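Local coordinates for protein class B carbapenemase GOB-18 (Elizabethkingia meningoseptica, PDB 5K0W) that probably hydrolyses beta-lactam antibiotics, carbapenems included, as a dizinc metallo-beta-lactamase of subclass B3, at residues 35-40 and 81-86; 126-131 and 146-151; 152-157 and 167-172. All coordinates share one frame; numbering follows the deposited sequence.

Interaction 1 of 3, residues 35-40 and 81-86; sequences YEPFRI and IQKLGF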
loop_
_atom_site.group_PDB
_atom_site.type_symbol
_atom_site.label_atom_id
_atom_site.label_comp_id
_atom_site.label_asym_id
_atom_site.label_seq_id
_atom_site.Cartn_x
_atom_site.Cartn_y
_atom_site.Cartn_z
ATOM N N TYR A 35 9.228 -4.789 13.296
ATOM C CA TYR A 35 10.191 -5.281 12.325
ATOM C C TYR A 35 11.241 -4.201 12.128
ATOM O O TYR A 35 10.903 -3.026 11.965
ATOM C CB TYR A 35 9.519 -5.646 10.994
ATOM C CG TYR A 35 10.433 -6.382 10.038
ATOM C CD1 TYR A 35 10.611 -7.757 10.132
ATOM C CD2 TYR A 35 11.111 -5.708 9.036
ATOM C CE1 TYR A 35 11.464 -8.440 9.271
ATOM C CE2 TYR A 35 11.966 -6.379 8.166
ATOM C CZ TYR A 35 12.136 -7.748 8.288
ATOM O OH TYR A 35 12.963 -8.436 7.436
ATOM N N GLU A 36 12.505 -4.603 12.158
ATOM C CA GLU A 36 13.673 -3.748 12.003
ATOM C C GLU A 36 13.725 -3.110 10.603
ATOM O O GLU A 36 13.767 -3.841 9.609
ATOM C CB GLU A 36 14.928 -4.591 12.264
ATOM C CG GLU A 36 16.026 -3.849 12.990
ATOM C CD GLU A 36 17.212 -3.546 12.101
ATOM O OE1 GLU A 36 17.514 -2.348 11.901
ATOM O OE2 GLU A 36 17.822 -4.508 11.576
ATOM N N PRO A 37 13.733 -1.758 10.485
ATOM C CA PRO A 37 13.780 -1.147 9.145
ATOM C C PRO A 37 15.049 -1.461 8.346
ATOM O O PRO A 37 16.107 -1.692 8.933
ATOM C CB PRO A 37 13.644 0.352 9.441
ATOM C CG PRO A 37 14.189 0.511 10.816
ATOM C CD PRO A 37 13.699 -0.716 11.535
ATOM N N PHE A 38 14.930 -1.499 7.000
ATOM C CA PHE A 38 16.043 -1.774 6.091
ATOM C C PHE A 38 15.936 -1.014 4.766
ATOM O O PHE A 38 14.868 -0.521 4.411
ATOM C CB PHE A 38 16.220 -3.300 5.869
ATOM C CG PHE A 38 15.225 -3.985 4.964
ATOM C CD1 PHE A 38 13.969 -4.358 5.437
ATOM C CD2 PHE A 38 15.550 -4.288 3.645
ATOM C CE1 PHE A 38 13.050 -5.012 4.598
ATOM C CE2 PHE A 38 14.621 -4.919 2.802
ATOM C CZ PHE A 38 13.372 -5.261 3.280
ATOM N N ARG A 39 17.046 -0.944 4.031
ATOM C CA ARG A 39 17.126 -0.308 2.721
ATOM C C ARG A 39 16.753 -1.342 1.663
ATOM O O ARG A 39 17.399 -2.395 1.583
ATOM C CB ARG A 39 18.541 0.217 2.487
ATOM C CG ARG A 39 18.677 1.113 1.263
ATOM C CD ARG A 39 20.059 1.715 1.261
ATOM N NE ARG A 39 20.366 2.389 0.006
ATOM C CZ ARG A 39 21.576 2.427 -0.540
ATOM N NH1 ARG A 39 22.602 1.814 0.048
ATOM N NH2 ARG A 39 21.769 3.061 -1.687
ATOM N N ILE A 40 15.704 -1.068 0.871
ATOM C CA ILE A 40 15.286 -2.000 -0.182
ATOM C C ILE A 40 16.229 -1.845 -1.382
ATOM O O ILE A 40 17.015 -2.757 -1.673
ATOM C CB ILE A 40 13.772 -1.872 -0.538
ATOM C CG1 ILE A 40 12.915 -2.208 0.678
ATOM C CG2 ILE A 40 13.387 -2.766 -1.740
ATOM C CD1 ILE A 40 11.577 -1.526 0.705
ATOM N N ILE A 81 11.627 5.014 11.222
ATOM C CA ILE A 81 12.139 6.152 10.451
ATOM C C ILE A 81 13.380 6.731 11.141
ATOM O O ILE A 81 14.404 6.893 10.476
ATOM C CB ILE A 81 11.046 7.203 10.120
ATOM C CG1 ILE A 81 9.997 6.594 9.140
ATOM C CG2 ILE A 81 11.682 8.486 9.538
ATOM C CD1 ILE A 81 8.703 7.391 8.903
ATOM N N GLN A 82 13.304 6.953 12.487
ATOM C CA GLN A 82 14.402 7.443 13.321
ATOM C C GLN A 82 15.620 6.491 13.263
ATOM O O GLN A 82 16.729 6.953 13.015
ATOM C CB GLN A 82 13.926 7.639 14.768
ATOM C CG GLN A 82 14.785 8.624 15.572
ATOM C CD GLN A 82 14.109 9.116 16.840
ATOM O OE1 GLN A 82 14.386 8.645 17.950
ATOM N NE2 GLN A 82 13.251 10.118 16.722
ATOM N N LYS A 83 15.398 5.165 13.430
ATOM C CA LYS A 83 16.417 4.109 13.387
ATOM C C LYS A 83 17.306 4.163 12.130
ATOM O O LYS A 83 18.510 3.909 12.220
ATOM C CB LYS A 83 15.745 2.732 13.517
ATOM C CG LYS A 83 16.689 1.607 13.893
ATOM C CD LYS A 83 15.910 0.372 14.277
ATOM C CE LYS A 83 16.779 -0.789 14.717
ATOM N NZ LYS A 83 17.623 -0.490 15.917
ATOM N N LEU A 84 16.725 4.503 10.973
ATOM C CA LEU A 84 17.490 4.598 9.729
ATOM C C LEU A 84 18.280 5.920 9.603
ATOM O O LEU A 84 19.063 6.083 8.662
ATOM C CB LEU A 84 16.566 4.411 8.510
ATOM C CG LEU A 84 15.885 3.056 8.312
ATOM C CD1 LEU A 84 14.779 3.190 7.325
ATOM C CD2 LEU A 84 16.865 1.998 7.815
ATOM N N GLY A 85 18.049 6.840 10.536
ATOM C CA GLY A 85 18.682 8.149 10.561
ATOM C C GLY A 85 17.884 9.220 9.848
ATOM O O GLY A 85 18.451 10.251 9.471
ATOM N N PHE A 86 16.566 8.995 9.646
ATOM C CA PHE A 86 15.701 9.974 8.969
ATOM C C PHE A 86 14.678 10.615 9.896
ATOM O O PHE A 86 14.362 10.063 10.955
ATOM C CB PHE A 86 15.024 9.386 7.730
ATOM C CG PHE A 86 15.962 8.713 6.759
ATOM C CD1 PHE A 86 16.835 9.461 5.976
ATOM C CD2 PHE A 86 15.947 7.334 6.596
ATOM C CE1 PHE A 86 17.707 8.835 5.084
ATOM C CE2 PHE A 86 16.795 6.712 5.682
ATOM C CZ PHE A 86 17.677 7.466 4.939
#

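Interaction 2 of 3, residues 126-131 and 146-151; sequences DVLRTG and KPVTPD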
loop_
_atom_site.group_PDB
_atom_site.type_symbol
_atom_site.label_atom_id
_atom_site.label_comp_id
_atom_site.label_asym_id
_atom_site.label_seq_id
_atom_site.Cartn_x
_atom_site.Cartn_y
_atom_site.Cartn_z
ATOM N N ASP A 126 -14.268 8.783 -0.691
ATOM C CA ASP A 126 -15.362 8.627 0.269
ATOM C C ASP A 126 -15.027 7.689 1.415
ATOM O O ASP A 126 -15.292 8.043 2.561
ATOM C CB ASP A 126 -16.703 8.299 -0.415
ATOM C CG ASP A 126 -17.354 9.505 -1.104
ATOM O OD1 ASP A 126 -17.162 10.655 -0.613
ATOM O OD2 ASP A 126 -18.045 9.306 -2.138
ATOM N N VAL A 127 -14.350 6.551 1.134
ATOM C CA VAL A 127 -13.905 5.611 2.177
ATOM C C VAL A 127 -12.989 6.329 3.207
ATOM O O VAL A 127 -13.117 6.109 4.420
ATOM C CB VAL A 127 -13.255 4.338 1.554
ATOM C CG1 VAL A 127 -12.675 3.412 2.626
ATOM C CG2 VAL A 127 -14.258 3.585 0.691
ATOM N N LEU A 128 -12.113 7.214 2.714
ATOM C CA LEU A 128 -11.175 7.939 3.561
ATOM C C LEU A 128 -11.801 9.039 4.402
ATOM O O LEU A 128 -11.448 9.192 5.573
ATOM C CB LEU A 128 -9.975 8.433 2.754
ATOM C CG LEU A 128 -8.998 7.313 2.397
ATOM C CD1 LEU A 128 -8.432 7.500 1.037
ATOM C CD2 LEU A 128 -7.912 7.172 3.443
ATOM N N ARG A 129 -12.760 9.768 3.824
ATOM C CA ARG A 129 -13.469 10.853 4.493
ATOM C C ARG A 129 -14.443 10.326 5.560
ATOM O O ARG A 129 -14.729 11.046 6.521
ATOM C CB ARG A 129 -14.200 11.727 3.461
ATOM C CG ARG A 129 -13.262 12.454 2.510
ATOM C CD ARG A 129 -14.034 13.265 1.490
ATOM N NE ARG A 129 -14.250 14.636 1.951
ATOM C CZ ARG A 129 -13.559 15.692 1.529
ATOM N NH1 ARG A 129 -12.606 15.548 0.612
ATOM N NH2 ARG A 129 -13.824 16.900 2.008
ATOM N N THR A 130 -14.946 9.081 5.383
ATOM C CA THR A 130 -15.888 8.420 6.287
ATOM C C THR A 130 -15.219 7.407 7.221
ATOM O O THR A 130 -15.922 6.691 7.939
ATOM C CB THR A 130 -17.027 7.738 5.529
ATOM O OG1 THR A 130 -16.558 6.542 4.902
ATOM C CG2 THR A 130 -17.757 8.664 4.570
ATOM N N GLY A 131 -13.887 7.341 7.188
ATOM C CA GLY A 131 -13.102 6.434 8.015
ATOM C C GLY A 131 -13.497 4.971 7.897
ATOM O O GLY A 131 -13.430 4.225 8.877
ATOM N N LYS A 146 -9.293 6.492 11.740
ATOM C CA LYS A 146 -9.528 7.940 11.843
ATOM C C LYS A 146 -9.706 8.510 10.452
ATOM O O LYS A 146 -8.768 8.443 9.656
ATOM C CB LYS A 146 -8.341 8.657 12.511
ATOM C CG LYS A 146 -8.277 8.619 14.027
ATOM C CD LYS A 146 -6.885 9.124 14.456
ATOM C CE LYS A 146 -6.771 9.501 15.907
ATOM N NZ LYS A 146 -5.727 10.541 16.109
ATOM N N PRO A 147 -10.895 9.053 10.117
ATOM C CA PRO A 147 -11.085 9.622 8.773
ATOM C C PRO A 147 -10.060 10.702 8.419
ATOM O O PRO A 147 -9.594 11.419 9.299
ATOM C CB PRO A 147 -12.517 10.169 8.824
ATOM C CG PRO A 147 -12.821 10.318 10.255
ATOM C CD PRO A 147 -12.121 9.197 10.919
ATOM N N VAL A 148 -9.675 10.764 7.134
ATOM C CA VAL A 148 -8.695 11.722 6.597
ATOM C C VAL A 148 -9.225 12.370 5.296
ATOM O O VAL A 148 -9.954 11.721 4.538
ATOM C CB VAL A 148 -7.253 11.107 6.487
ATOM C CG1 VAL A 148 -7.202 9.945 5.512
ATOM C CG2 VAL A 148 -6.205 12.151 6.123
ATOM N N THR A 149 -8.886 13.665 5.085
ATOM C CA THR A 149 -9.292 14.445 3.910
ATOM C C THR A 149 -8.123 14.661 2.932
ATOM O O THR A 149 -7.166 15.363 3.273
ATOM C CB THR A 149 -10.037 15.690 4.352
ATOM O OG1 THR A 149 -11.241 15.262 5.003
ATOM C CG2 THR A 149 -10.388 16.618 3.201
ATOM N N PRO A 150 -8.156 14.053 1.723
ATOM C CA PRO A 150 -7.028 14.231 0.793
ATOM C C PRO A 150 -6.900 15.657 0.269
ATOM O O PRO A 150 -7.902 16.332 0.028
ATOM C CB PRO A 150 -7.313 13.226 -0.328
ATOM C CG PRO A 150 -8.769 13.005 -0.285
ATOM C CD PRO A 150 -9.177 13.145 1.159
ATOM N N ASP A 151 -5.652 16.113 0.141
ATOM C CA ASP A 151 -5.276 17.430 -0.366
ATOM C C ASP A 151 -5.327 17.429 -1.895
ATOM O O ASP A 151 -5.458 18.491 -2.507
ATOM C CB ASP A 151 -3.868 17.813 0.124
ATOM C CG ASP A 151 -3.756 17.837 1.630
ATOM O OD1 ASP A 151 -3.523 16.762 2.224
ATOM O OD2 ASP A 151 -3.934 18.923 2.222
#

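Interaction 3 of 3, residues 152-157 and 167-172; sequences KTLKDQ and LTLLHH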
loop_
_atom_site.group_PDB
_atom_site.type_symbol
_atom_site.label_atom_id
_atom_site.label_comp_id
_atom_site.label_asym_id
_atom_site.label_seq_id
_atom_site.Cartn_x
_atom_site.Cartn_y
_atom_site.Cartn_z
ATOM N N LYS A 152 -5.201 16.240 -2.509
ATOM C CA LYS A 152 -5.253 16.055 -3.957
ATOM C C LYS A 152 -5.814 14.688 -4.272
ATOM O O LYS A 152 -5.690 13.768 -3.462
ATOM C CB LYS A 152 -3.840 16.172 -4.561
ATOM C CG LYS A 152 -3.631 17.339 -5.517
ATOM C CD LYS A 152 -2.199 17.371 -6.074
ATOM C CE LYS A 152 -2.003 16.502 -7.299
ATOM N NZ LYS A 152 -0.807 16.904 -8.081
ATOM N N THR A 153 -6.412 14.547 -5.462
ATOM C CA THR A 153 -6.954 13.280 -5.970
ATOM C C THR A 153 -6.189 12.859 -7.221
ATOM O O THR A 153 -5.830 13.693 -8.046
ATOM C CB THR A 153 -8.463 13.333 -6.177
ATOM O OG1 THR A 153 -8.791 14.379 -7.104
ATOM C CG2 THR A 153 -9.220 13.506 -4.866
ATOM N N LEU A 154 -5.889 11.569 -7.329
ATOM C CA LEU A 154 -5.120 11.063 -8.447
ATOM C C LEU A 154 -5.875 10.038 -9.281
ATOM O O LEU A 154 -6.703 9.272 -8.778
ATOM C CB LEU A 154 -3.760 10.511 -7.979
ATOM C CG LEU A 154 -2.834 11.471 -7.205
ATOM C CD1 LEU A 154 -1.763 10.708 -6.502
ATOM C CD2 LEU A 154 -2.216 12.514 -8.116
ATOM N N LYS A 155 -5.613 10.086 -10.582
ATOM C CA LYS A 155 -6.176 9.211 -11.603
ATOM C C LYS A 155 -5.019 8.392 -12.158
ATOM O O LYS A 155 -3.865 8.693 -11.870
ATOM C CB LYS A 155 -6.848 10.037 -12.714
ATOM C CG LYS A 155 -8.259 10.470 -12.381
ATOM C CD LYS A 155 -9.310 9.542 -12.989
ATOM C CE LYS A 155 -10.707 9.934 -12.595
ATOM N NZ LYS A 155 -11.194 11.148 -13.314
ATOM N N ASP A 156 -5.323 7.351 -12.932
ATOM C CA ASP A 156 -4.311 6.499 -13.535
ATOM C C ASP A 156 -3.308 7.333 -14.315
ATOM O O ASP A 156 -3.691 8.303 -14.980
ATOM C CB ASP A 156 -4.960 5.451 -14.445
ATOM C CG ASP A 156 -4.014 4.341 -14.862
ATOM O OD1 ASP A 156 -3.337 3.773 -13.976
ATOM O OD2 ASP A 156 -3.976 4.017 -16.074
ATOM N N GLN A 157 -2.010 6.974 -14.171
ATOM C CA GLN A 157 -0.844 7.560 -14.842
ATOM C C GLN A 157 -0.425 8.923 -14.340
ATOM O O GLN A 157 0.477 9.523 -14.932
ATOM C CB GLN A 157 -0.999 7.555 -16.382
ATOM C CG GLN A 157 -1.191 6.187 -17.008
ATOM C CD GLN A 157 -0.062 5.248 -16.665
ATOM O OE1 GLN A 157 -0.281 4.208 -16.041
ATOM N NE2 GLN A 157 1.174 5.616 -17.020
ATOM N N LEU A 167 7.022 9.437 -9.112
ATOM C CA LEU A 167 6.208 8.248 -8.941
ATOM C C LEU A 167 5.014 8.327 -9.867
ATOM O O LEU A 167 4.430 9.401 -10.042
ATOM C CB LEU A 167 5.717 8.150 -7.491
ATOM C CG LEU A 167 6.455 7.182 -6.589
ATOM C CD1 LEU A 167 7.757 7.755 -6.143
ATOM C CD2 LEU A 167 5.658 6.911 -5.362
ATOM N N THR A 168 4.636 7.195 -10.453
ATOM C CA THR A 168 3.471 7.126 -11.324
ATOM C C THR A 168 2.458 6.250 -10.625
ATOM O O THR A 168 2.799 5.136 -10.203
ATOM C CB THR A 168 3.839 6.590 -12.732
ATOM O OG1 THR A 168 4.807 7.444 -13.319
ATOM C CG2 THR A 168 2.643 6.505 -13.666
ATOM N N LEU A 169 1.220 6.748 -10.497
ATOM C CA LEU A 169 0.140 5.980 -9.896
ATOM C C LEU A 169 -0.428 5.056 -10.964
ATOM O O LEU A 169 -0.775 5.508 -12.053
ATOM C CB LEU A 169 -0.963 6.908 -9.356
ATOM C CG LEU A 169 -2.046 6.226 -8.503
ATOM C CD1 LEU A 169 -2.340 7.026 -7.241
ATOM C CD2 LEU A 169 -3.302 5.970 -9.313
ATOM N N LEU A 170 -0.537 3.770 -10.646
ATOM C CA LEU A 170 -1.127 2.786 -11.544
ATOM C C LEU A 170 -2.438 2.335 -10.891
ATOM O O LEU A 170 -2.409 1.662 -9.858
ATOM C CB LEU A 170 -0.184 1.585 -11.781
ATOM C CG LEU A 170 1.253 1.890 -12.252
ATOM C CD1 LEU A 170 2.128 0.666 -12.167
ATOM C CD2 LEU A 170 1.278 2.461 -13.657
ATOM N N HIS A 171 -3.581 2.744 -11.465
ATOM C CA HIS A 171 -4.900 2.384 -10.969
ATOM C C HIS A 171 -5.115 0.873 -11.120
ATOM O O HIS A 171 -5.149 0.353 -12.245
ATOM C CB HIS A 171 -5.965 3.187 -11.722
ATOM C CG HIS A 171 -7.366 3.031 -11.202
ATOM N ND1 HIS A 171 -7.701 3.362 -9.892
ATOM C CD2 HIS A 171 -8.489 2.640 -11.846
ATOM C CE1 HIS A 171 -8.996 3.120 -9.780
ATOM N NE2 HIS A 171 -9.511 2.684 -10.923
ATOM N N HIS A 172 -5.178 0.162 -9.973
ATOM C CA HIS A 172 -5.376 -1.288 -9.897
ATOM C C HIS A 172 -6.587 -1.606 -8.995
ATOM O O HIS A 172 -6.394 -2.085 -7.867
ATOM C CB HIS A 172 -4.086 -1.966 -9.406
ATOM C CG HIS A 172 -2.948 -1.893 -10.392
ATOM N ND1 HIS A 172 -1.633 -1.937 -9.975
ATOM C CD2 HIS A 172 -2.967 -1.774 -11.743
ATOM C CE1 HIS A 172 -0.900 -1.825 -11.071
ATOM N NE2 HIS A 172 -1.657 -1.736 -12.156
#

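Interaction 1 of 3, residues 35-40 and 81-86
The backbone O of Ile-81 is the best-held polar atom here, gripped by two N-H groups of its own segment: Phe-86 N at 3.1 Å and, weakly, Leu-84 N. The Phe-86 bond pairs with a second one, from Gly-85 N to Gln-82 O at 2.8 Å, and together they make the Schellman motif that finishes helix 73-83. Gly-85 supplies the positive phi (92°) the motif needs, at backbone angles at which a beta carbon would run into the carbonyl O of Leu-84.

Against this helix end lies the approach to strand 38-41, with the Pro-37 ring as the central piece. Its CB packs against the branch point of Leu-84, 3.7 Å from CG, and meets CD1 as well. CD2 of Leu-84 reaches instead over the Pro-37 carbonyl and toward Phe-38 N, 4.1 Å away. Lys-83 leaves the helix with CG anti to the backbone N (chi1 -163°) and runs extended across the proline at about a right angle, its CD 3.7 Å from Pro-37 CD. Only at chi4 does the chain bend. Farther along, its CE passes beside the Glu-36 carboxylate, while NZ stays 4.4 Å from Glu-36 OE1, too far for a salt bridge. Leu-84 also rests on Tyr-45 and Val-47, and Glu-36 N bonds to Glu-253.

What joins the two segments is therefore mainly hydrocarbon on hydrocarbon, including the aliphatic length of a lysine, with at most a modest electrostatic pull between Glu-36 and Lys-83 at the more exposed margin.

Interaction 2 of 3, residues 126-131 and 146-151
The guanidinium of Arg-129 is the flat group of this contact, and Thr-149 lies over one of its faces. OG1 sits 4.1 Å above the plane, over its centre, and the methyl CG2 is 3.6 Å from both NH1 and NH2. Pro-150 CD approaches the same group obliquely, 4.2 Å from NH1. A bend at chi3 (92°) carries the group there: Arg-129 starts out pointing away from the loop 146-151, and the turn brings its planar end back across Thr-149, the two side chains crossing obliquely.

Next to this, backbone meets backbone. Val-148 N donates to Leu-128 O at 2.8 Å, with an N-H...O angle of 158°; the donor stands above the carbonyl plane. The same oxygen receives a weak bond from Gly-131 N, so a carbonyl of the last turn of helix 125-129 is taken up partly by the loop that returns to it. Beside the bond the Leu-128 and Val-148 side chains run alongside each other in the same direction, CD2 to CG1 at 3.5 Å; Val-148 CG1 occupies the crowded position between backbone N and carbonyl carbon (chi1 63°). Both side chains continue into the core, Leu-128 on Val-120 and Leu-107, Val-148 on Phe-118. Pro-147 turns its CB toward Arg-129 O and Gly-131 N, packing against the backbone where the chain leaves the helix.

The contact thus ties the end of helix 125-129 to the loop leading into strand 152-154. One main-chain bond and a buried aliphatic pair hold the inner side, whereas on the exposed side the guanidinium merely lies against Thr-149, with no bond between the two, so its charge probably stays largely solvated.

Interaction 3 of 3, residues 152-157 and 167-172
Two hydrogen bonds join these segments where the chain passes from one sheet to the other in the alpha-beta/beta-alpha sandwich of the metallo-beta-lactamase fold. Asp-156 OD1 accepts from His-171 N at 2.7 Å, met from above the carboxylate plane. Gln-157 N donates to Leu-169 O at 2.9 Å, nearly along the C=O axis (165°). The Asp-156 carboxylate reaches the strand with CG anti to its backbone N (chi1 -167°), and its CB rests against CB of His-171 while the imidazole leads away to Asp-121, which bonds its ND1.

From Leu-154 to Gln-157 the chain, just leaving edge strand 152-154, runs at 105° to the stretch from Thr-168 to His-171. Both donors at this corner are main-chain N-H groups; one is taken by the Asp-156 carboxylate, the other by the Leu-169 carbonyl. On the inner side, Leu-154 packs on Leu-169, CD1 to CD1 at 3.8 Å, crossing obliquely; Leu-169 CD2 also lies near Lys-155 O. Leu-169 goes on to Phe-182 and Cys-180 of the neighbouring strand.

Toward the outside, Gln-157, with positive phi, folds back at chi2 so that its amide lies over the strand. Its OE1 is beside Leu-170 CD2. Thr-168, whose OG1 bonds to Lys-159, offers its methyl to the other end of the amide, with CG2 3.8 Å from Gln-157 NE2.

In the fold
Interactions 2 and 3 are consecutive: the loop 146-151 runs directly into strand 152-154, so one continuous chain packs first on helix 125-129 and then on strand 165-171, with centres about 17 Å apart. Interaction 1 stands away from both, its centre about 28 Å from that of interaction 2 and 27 Å from that of interaction 3, yet its strand 38-41 and strand 152-154 form the two outer edges of the same sheet. The zinc site is nearer to the later pair. The Leu-128 side chain is about 12 Å from a zinc ion, and that of His-171 about 10 Å from the side chain of zinc ligand Gln-98. Interaction 1 lies away from the metal site.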